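Local coordinates for protein sensor histidine kinase PdtaS (Mycobacterium tuberculosis, PDB 2YKF) that probably senses nutrient deprivation by binding cyclic di-GMP, then autophosphorylates on a histidine and so activates its partner PdtaR in a two-component system, at residues Q58-P61 / P65-V68; R130-P133 / A137-R140; A220-I225 / E233-V238. All coordinates share one frame; numbering follows the deposited sequence.

From the N terminus, interaction 1 comes first: 58-61 at the end of strand 53-59 meets 65-68 after a short reversal, closing a loop on the way to strand 76-77. Interaction 2 repeats the scheme further on, where strand 123-131 runs out and 130-133 meets 137-140 before helix 143-161. These two touch inside the GAF domain, Val67 and Val68 packing on His131, and both reach the second subunit. Interaction 3 lies in the PAS-like domain, about 36 Å from either by centres, and ties helix 217-221 and what follows it to helix 228-243. The three loops follow in series; none nests within or crosses another.

Interaction 1 of 3, residues Q58-P61 / P65-V68; sequences QCRP and PTVV
A reversal at the end of strand 53-59 in the GAF sheet brings Arg60 against an ST turn at Thr66 to Val68, the two segments running nearly antiparallel. Arg60 suits the place: its long side chain spans the gap and offers two N-H groups to one carbonyl. With CG beside the backbone N (chi1 -52°) and the chain extended to NE, the guanidinium arrives side-on at Val68 O. Arg60 NE donates to Val68 O at 2.8 Å, and Arg60 NH2 to the same Val68 O at 3.0 Å. The oxygen lies in the guanidinium plane, and the two bonds fix the group's rotation. NH1 bonds instead to Asn198 and Ser201 of the second subunit.

Arg60 CD passes 3.3 Å from Thr66 OG1. Thr66 OG1 accepts a hydrogen bond from Val68 N at 3.0 Å and is also hydrogen-bonded to the Asp41 carboxylate. The extended Gln58 side chain carries its amide to the loop, where it bonds to Thr70 and Ala72, with Gln58 NE2 3.3 Å from Val68 CG1. Pro61 CG rests 3.9 Å from Pro65 O. Thr66 shapes the turn and Arg60 clasps the Val68 carbonyl: an ST turn tied back to its strand end.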
loop_
_atom_site.group_PDB
_atom_site.type_symbol
_atom_site.label_atom_id
_atom_site.label_comp_id
_atom_site.label_asym_id
_atom_site.label_seq_id
_atom_site.Cartn_x
_atom_site.Cartn_y
_atom_site.Cartn_z
ATOM N N GLN A 58 9.413 -9.517 10.799
ATOM C CA GLN A 58 9.130 -10.131 9.553
ATOM C C GLN A 58 8.255 -9.169 8.731
ATOM O O GLN A 58 7.355 -8.480 9.305
ATOM C CB GLN A 58 8.297 -11.392 9.850
ATOM C CG GLN A 58 7.697 -12.080 8.557
ATOM C CD GLN A 58 7.012 -13.403 8.944
ATOM O OE1 GLN A 58 6.847 -13.692 10.127
ATOM N NE2 GLN A 58 6.640 -14.199 7.957
ATOM N N CYS A 59 8.486 -9.087 7.453
ATOM C CA CYS A 59 7.610 -8.312 6.568
ATOM C C CYS A 59 7.171 -9.133 5.368
ATOM O O CYS A 59 7.973 -9.917 4.843
ATOM C CB CYS A 59 8.357 -7.055 6.078
ATOM S SG CYS A 59 7.320 -5.731 5.391
ATOM N N ARG A 60 5.957 -8.959 4.895
ATOM C CA ARG A 60 5.611 -9.530 3.620
ATOM C C ARG A 60 5.454 -8.461 2.555
ATOM O O ARG A 60 5.047 -7.354 2.854
ATOM C CB ARG A 60 4.294 -10.334 3.723
ATOM C CG ARG A 60 4.334 -11.365 4.860
ATOM C CD ARG A 60 3.061 -12.243 4.858
ATOM N NE ARG A 60 3.334 -13.377 5.776
ATOM C CZ ARG A 60 3.043 -13.373 7.059
ATOM N NH1 ARG A 60 2.453 -12.307 7.602
ATOM N NH2 ARG A 60 3.281 -14.447 7.799
ATOM N N PRO A 61 5.653 -8.814 1.279
ATOM C CA PRO A 61 5.418 -7.798 0.239
ATOM C C PRO A 61 3.911 -7.528 0.008
ATOM O O PRO A 61 3.090 -8.445 0.100
ATOM C CB PRO A 61 6.010 -8.451 -1.011
ATOM C CG PRO A 61 5.851 -9.962 -0.773
ATOM C CD PRO A 61 5.897 -10.158 0.731
ATOM N N PRO A 65 2.568 -12.268 -3.934
ATOM C CA PRO A 65 2.327 -13.297 -2.864
ATOM C C PRO A 65 3.463 -13.509 -1.892
ATOM O O PRO A 65 4.614 -13.396 -2.266
ATOM C CB PRO A 65 2.114 -14.601 -3.673
ATOM C CG PRO A 65 2.734 -14.355 -4.982
ATOM C CD PRO A 65 2.498 -12.879 -5.289
ATOM N N THR A 66 3.132 -13.859 -0.652
ATOM C CA THR A 66 4.130 -14.248 0.330
ATOM C C THR A 66 4.521 -15.741 0.087
ATOM O O THR A 66 3.743 -16.485 -0.465
ATOM C CB THR A 66 3.562 -14.089 1.757
ATOM O OG1 THR A 66 4.573 -14.323 2.722
ATOM C CG2 THR A 66 2.434 -15.111 2.052
ATOM N N VAL A 67 5.681 -16.143 0.552
ATOM C CA VAL A 67 6.041 -17.570 0.607
ATOM C C VAL A 67 6.302 -17.926 2.042
ATOM O O VAL A 67 6.641 -19.070 2.368
ATOM C CB VAL A 67 7.222 -17.914 -0.319
ATOM C CG1 VAL A 67 6.805 -17.548 -1.785
ATOM C CG2 VAL A 67 8.541 -17.192 0.134
ATOM N N VAL A 68 6.044 -16.970 2.941
ATOM C CA VAL A 68 6.177 -17.233 4.349
ATOM C C VAL A 68 4.821 -17.010 5.019
ATOM O O VAL A 68 4.523 -15.920 5.497
ATOM C CB VAL A 68 7.317 -16.390 5.000
ATOM C CG1 VAL A 68 7.647 -16.907 6.348
ATOM C CG2 VAL A 68 8.549 -16.387 4.056
#

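Interaction 2 of 3, residues R130-P133 / A137-R140; sequences RHQP and ARRR. With SO4 (sulfate ion), chain B.
The amide of Gln132 lies over one face of the Arg138 guanidinium, the two planes 17° apart in a stack displaced toward the guanidinium rim. Gln132 CD comes 3.3 Å from Arg138 NH2, yet neither amide end is placed to hydrogen bond with that nitrogen; the contact is one of flat surfaces. Pro133 O approaches the same guanidinium obliquely and takes a weak hydrogen bond from Arg138 NH1 at 3.0 Å. Around the Arg139 guanidinium a sulfate sits at the edge, near the plane. Arg139 NH1 donates to sulfate O1 at 2.6 Å, but the sulfate is modelled too close to Arg139 NH2, so details of its placing are doubtful. The ion probably came from the crystallisation liquor.

Arg138 reaches the stack by bending. Its CG lies between the backbone N and the carbonyl carbon (chi1 60°), and further bends at chi2 and chi3 take the chain past the Pro133 carbonyl, Arg138 CD 3.2 Å from Pro133 O, to the Gln132 amide. A flexible arginine can do this while keeping its flat end for glutamine, whose amide is equally flat. Nearer the backbone the contact is apolar: Pro133 CB lies 4.1 Å from Ala137 CB and also 4.1 Å from Arg138 CB. A proline ring and an alanine methyl, both small and apolar, suit this close approach.

All this belongs to the GAF domain, in the loop leaving strand 123-131 for helix 143-161. Arg139 is joined to that helix by a salt bridge to Glu145, while His131 holds to strand 41-47 through a backbone bond to Asp41.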
loop_
_atom_site.group_PDB
_atom_site.type_symbol
_atom_site.label_atom_id
_atom_site.label_comp_id
_atom_site.label_asym_id
_atom_site.label_seq_id
_atom_site.Cartn_x
_atom_site.Cartn_y
_atom_site.Cartn_z
ATOM N N ARG A 130 15.882 -12.918 2.669
ATOM C CA ARG A 130 14.880 -12.633 1.664
ATOM C C ARG A 130 14.276 -13.965 1.110
ATOM O O ARG A 130 15.024 -14.907 0.794
ATOM C CB ARG A 130 15.534 -11.829 0.535
ATOM C CG ARG A 130 14.657 -11.406 -0.639
ATOM C CD ARG A 130 15.507 -10.575 -1.680
ATOM N NE ARG A 130 14.804 -10.228 -2.956
ATOM C CZ ARG A 130 15.244 -9.326 -3.862
ATOM N NH1 ARG A 130 16.375 -8.644 -3.659
ATOM N NH2 ARG A 130 14.543 -9.075 -4.969
ATOM N N HIS A 131 12.954 -14.069 1.025
ATOM C CA HIS A 131 12.342 -15.304 0.554
ATOM C C HIS A 131 11.361 -14.907 -0.503
ATOM O O HIS A 131 10.623 -13.920 -0.318
ATOM C CB HIS A 131 11.596 -15.960 1.694
ATOM C CG HIS A 131 12.399 -16.126 2.951
ATOM N ND1 HIS A 131 12.679 -17.362 3.493
ATOM C CD2 HIS A 131 12.889 -15.211 3.823
ATOM C CE1 HIS A 131 13.346 -17.200 4.628
ATOM N NE2 HIS A 131 13.470 -15.902 4.858
ATOM N N GLN A 132 11.339 -15.612 -1.628
ATOM C CA GLN A 132 10.431 -15.240 -2.671
ATOM C C GLN A 132 10.012 -16.419 -3.510
ATOM O O GLN A 132 10.642 -17.472 -3.412
ATOM C CB GLN A 132 11.084 -14.166 -3.529
ATOM C CG GLN A 132 12.226 -14.651 -4.417
ATOM C CD GLN A 132 12.986 -13.472 -5.033
ATOM O OE1 GLN A 132 12.398 -12.607 -5.703
ATOM N NE2 GLN A 132 14.289 -13.429 -4.791
ATOM N N PRO A 133 8.949 -16.255 -4.327
ATOM C CA PRO A 133 8.423 -17.389 -5.077
ATOM C C PRO A 133 9.470 -18.004 -5.972
ATOM O O PRO A 133 10.404 -17.301 -6.427
ATOM C CB PRO A 133 7.297 -16.769 -5.899
ATOM C CG PRO A 133 6.882 -15.547 -5.109
ATOM C CD PRO A 133 8.183 -15.024 -4.623
ATOM N N ALA A 137 6.749 -18.800 -10.755
ATOM C CA ALA A 137 5.579 -18.249 -10.046
ATOM C C ALA A 137 5.699 -16.743 -9.767
ATOM O O ALA A 137 4.787 -16.151 -9.209
ATOM C CB ALA A 137 5.357 -18.999 -8.729
ATOM N N ARG A 138 6.837 -16.133 -10.098
ATOM C CA ARG A 138 7.048 -14.740 -9.704
ATOM C C ARG A 138 6.642 -13.675 -10.716
ATOM O O ARG A 138 6.465 -13.943 -11.914
ATOM C CB ARG A 138 8.443 -14.471 -9.094
ATOM C CG ARG A 138 9.627 -14.756 -9.937
ATOM C CD ARG A 138 10.651 -15.490 -9.085
ATOM N NE ARG A 138 11.872 -14.739 -8.821
ATOM C CZ ARG A 138 12.933 -15.231 -8.170
ATOM N NH1 ARG A 138 12.939 -16.477 -7.692
ATOM N NH2 ARG A 138 14.008 -14.473 -7.985
ATOM N N ARG A 139 6.445 -12.469 -10.184
ATOM C CA ARG A 139 6.165 -11.294 -10.994
ATOM C C ARG A 139 7.128 -11.208 -12.149
ATOM O O ARG A 139 8.299 -10.869 -11.940
ATOM C CB ARG A 139 6.312 -10.052 -10.142
ATOM C CG ARG A 139 5.034 -9.602 -9.659
ATOM C CD ARG A 139 4.454 -8.546 -10.542
ATOM N NE ARG A 139 3.705 -7.758 -9.620
ATOM C CZ ARG A 139 3.390 -6.486 -9.725
ATOM N NH1 ARG A 139 3.732 -5.736 -10.788
ATOM N NH2 ARG A 139 2.735 -5.976 -8.693
ATOM N N ARG A 140 6.621 -11.541 -13.341
ATOM C CA ARG A 140 7.342 -11.458 -14.620
ATOM C C ARG A 140 7.986 -10.084 -14.809
ATOM O O ARG A 140 7.339 -9.053 -14.495
ATOM C CB ARG A 140 6.374 -11.789 -15.754
ATOM C CG ARG A 140 5.728 -13.173 -15.545
ATOM C CD ARG A 140 5.742 -14.036 -16.814
ATOM N NE ARG A 140 4.482 -13.946 -17.565
ATOM C CZ ARG A 140 3.337 -14.548 -17.213
ATOM N NH1 ARG A 140 3.263 -15.290 -16.104
ATOM N NH2 ARG A 140 2.251 -14.406 -17.974
HETATM S S SO4 B . 2.243 -3.012 -8.690
HETATM O O1 SO4 B . 2.809 -3.390 -10.023
HETATM O O2 SO4 B . 3.144 -1.919 -8.157
HETATM O O3 SO4 B . 0.838 -2.701 -9.131
HETATM O O4 SO4 B . 2.206 -4.018 -7.649
#

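Interaction 3 of 3, residues A220-I225 / E233-V238; sequences ATRPLI and EVDEHV
Residues 222-224, following on from helix 217-221, keep helical backbone angles and come beside helix 228-243, the closest approach of CA atoms being 6.7 Å from Arg222 to Asp235. Leu224 N still bonds to Thr221 O, so the turn that carries Arg222 keeps its curl.

From that turn Arg222 stretches out. Its CG stands opposite the backbone N (chi1 -161°) and the chain stays extended to NE, long enough to carry the guanidinium to the neighbouring helix. There Arg222 NH1 donates to Asp235 OD2 at 2.8 Å (N-H...O 148°), a hydrogen bond that is part of a salt bridge. The oxygen lies near the guanidinium plane, but the carboxylate is turned almost perpendicular to it, the planes 87° apart. NH1 meets OD2 on its anti side, somewhat out of the carboxylate plane, and a single nitrogen makes the bridge. Arg222 CD follows at 3.6 Å from the same Asp235 OD2, and His232 is a further partner of Arg222 NH1.

These two helices belong to the PAS-like domain, in the helical connection that such domains place between the second and third strands of their antiparallel sheet, here 192-195 and 250-255. Gln239, one turn along, bonds to Asp235 OD1, so both carboxylate oxygens are engaged. The arginine on OD2 and the amide of Gln239 on OD1 would favour a charged Asp235.

Beneath the charged pair the contact turns apolar. Ile225 CD1 lies 3.9 Å from Val234 CB, with Val234 CG2 at 4.0 Å and CG1 at 4.1 Å, so the methyl faces the fork of the valine. Isoleucine has the reach to get there, and valine, branched at CB, offers a short, broad surface close to its helix. Both residues are buried, Ile225 touching Val253 and Val234 touching Met251 on strand 250-255.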
loop_
_atom_site.group_PDB
_atom_site.type_symbol
_atom_site.label_atom_id
_atom_site.label_comp_id
_atom_site.label_asym_id
_atom_site.label_seq_id
_atom_site.Cartn_x
_atom_site.Cartn_y
_atom_site.Cartn_z
ATOM N N ALA A 220 10.538 19.654 -15.101
ATOM C CA ALA A 220 9.186 19.160 -15.309
ATOM C C ALA A 220 8.252 19.546 -14.151
ATOM O O ALA A 220 7.051 19.783 -14.354
ATOM C CB ALA A 220 9.232 17.653 -15.409
ATOM N N THR A 221 8.776 19.568 -12.937
ATOM C CA THR A 221 7.915 19.653 -11.747
ATOM C C THR A 221 7.666 21.095 -11.322
ATOM O O THR A 221 6.519 21.494 -11.032
ATOM C CB THR A 221 8.525 18.856 -10.586
ATOM O OG1 THR A 221 8.688 17.510 -11.028
ATOM C CG2 THR A 221 7.576 18.840 -9.371
ATOM N N ARG A 222 8.751 21.885 -11.284
ATOM C CA ARG A 222 8.640 23.260 -10.800
ATOM C C ARG A 222 7.461 24.067 -11.383
ATOM O O ARG A 222 6.719 24.644 -10.600
ATOM C CB ARG A 222 9.980 24.009 -10.885
ATOM C CG ARG A 222 10.000 25.239 -9.989
ATOM C CD ARG A 222 11.319 25.973 -10.060
ATOM N NE ARG A 222 11.063 27.250 -9.399
ATOM C CZ ARG A 222 11.824 27.770 -8.460
ATOM N NH1 ARG A 222 12.961 27.168 -8.071
ATOM N NH2 ARG A 222 11.457 28.912 -7.927
ATOM N N PRO A 223 7.292 24.117 -12.726
ATOM C CA PRO A 223 6.200 24.931 -13.270
ATOM C C PRO A 223 4.800 24.451 -12.839
ATOM O O PRO A 223 3.871 25.193 -12.967
ATOM C CB PRO A 223 6.343 24.784 -14.801
ATOM C CG PRO A 223 7.765 24.409 -15.037
ATOM C CD PRO A 223 8.137 23.560 -13.786
ATOM N N LEU A 224 4.663 23.256 -12.260
ATOM C CA LEU A 224 3.309 22.708 -12.025
ATOM C C LEU A 224 2.841 23.107 -10.697
ATOM O O LEU A 224 1.627 23.191 -10.488
ATOM C CB LEU A 224 3.268 21.152 -12.123
ATOM C CG LEU A 224 3.785 20.595 -13.468
ATOM C CD1 LEU A 224 3.866 19.090 -13.387
ATOM C CD2 LEU A 224 2.922 21.044 -14.648
ATOM N N ILE A 225 3.799 23.336 -9.781
ATOM C CA ILE A 225 3.515 23.564 -8.374
ATOM C C ILE A 225 2.831 24.900 -8.189
ATOM O O ILE A 225 3.291 25.909 -8.725
ATOM C CB ILE A 225 4.773 23.458 -7.518
ATOM C CG1 ILE A 225 5.221 21.991 -7.492
ATOM C CG2 ILE A 225 4.523 23.962 -6.039
ATOM C CD1 ILE A 225 6.638 21.830 -6.954
ATOM N N GLU A 233 11.010 25.456 -2.760
ATOM C CA GLU A 233 11.416 24.457 -1.752
ATOM C C GLU A 233 11.719 23.062 -2.375
ATOM O O GLU A 233 12.688 22.385 -2.037
ATOM C CB GLU A 233 10.350 24.310 -0.653
ATOM C CG GLU A 233 10.371 25.425 0.429
ATOM C CD GLU A 233 9.036 25.500 1.207
ATOM O OE1 GLU A 233 8.042 24.785 0.830
ATOM O OE2 GLU A 233 8.993 26.297 2.176
ATOM N N VAL A 234 10.867 22.659 -3.272
ATOM C CA VAL A 234 11.006 21.370 -3.900
ATOM C C VAL A 234 12.259 21.327 -4.759
ATOM O O VAL A 234 13.048 20.382 -4.683
ATOM C CB VAL A 234 9.741 21.057 -4.700
ATOM C CG1 VAL A 234 9.981 19.805 -5.643
ATOM C CG2 VAL A 234 8.674 20.797 -3.693
ATOM N N ASP A 235 12.415 22.337 -5.592
ATOM C CA ASP A 235 13.628 22.572 -6.371
ATOM C C ASP A 235 14.915 22.490 -5.492
ATOM O O ASP A 235 15.820 21.638 -5.756
ATOM C CB ASP A 235 13.514 23.948 -7.092
ATOM C CG ASP A 235 14.722 24.231 -8.034
ATOM O OD1 ASP A 235 15.756 23.519 -7.921
ATOM O OD2 ASP A 235 14.614 25.124 -8.901
ATOM N N GLU A 236 14.992 23.294 -4.436
ATOM C CA GLU A 236 16.154 23.229 -3.511
ATOM C C GLU A 236 16.357 21.858 -2.844
ATOM O O GLU A 236 17.478 21.379 -2.700
ATOM C CB GLU A 236 16.076 24.309 -2.420
ATOM C CG GLU A 236 16.408 25.715 -3.002
ATOM C CD GLU A 236 17.831 25.787 -3.624
ATOM O OE1 GLU A 236 18.812 25.223 -3.025
ATOM O OE2 GLU A 236 17.970 26.415 -4.714
ATOM N N HIS A 237 15.272 21.261 -2.397
ATOM C CA HIS A 237 15.346 19.927 -1.806
ATOM C C HIS A 237 16.001 18.944 -2.719
ATOM O O HIS A 237 16.962 18.294 -2.341
ATOM C CB HIS A 237 13.975 19.389 -1.438
ATOM C CG HIS A 237 14.032 17.975 -0.958
ATOM N ND1 HIS A 237 14.752 17.594 0.166
ATOM C CD2 HIS A 237 13.516 16.842 -1.489
ATOM C CE1 HIS A 237 14.641 16.283 0.323
ATOM N NE2 HIS A 237 13.902 15.803 -0.672
ATOM N N VAL A 238 15.496 18.839 -3.919
ATOM C CA VAL A 238 16.011 17.862 -4.859
ATOM C C VAL A 238 17.499 18.132 -5.198
ATOM O O VAL A 238 18.316 17.195 -5.205
ATOM C CB VAL A 238 15.135 17.798 -6.117
ATOM C CG1 VAL A 238 15.794 16.967 -7.177
ATOM C CG2 VAL A 238 13.763 17.152 -5.772
#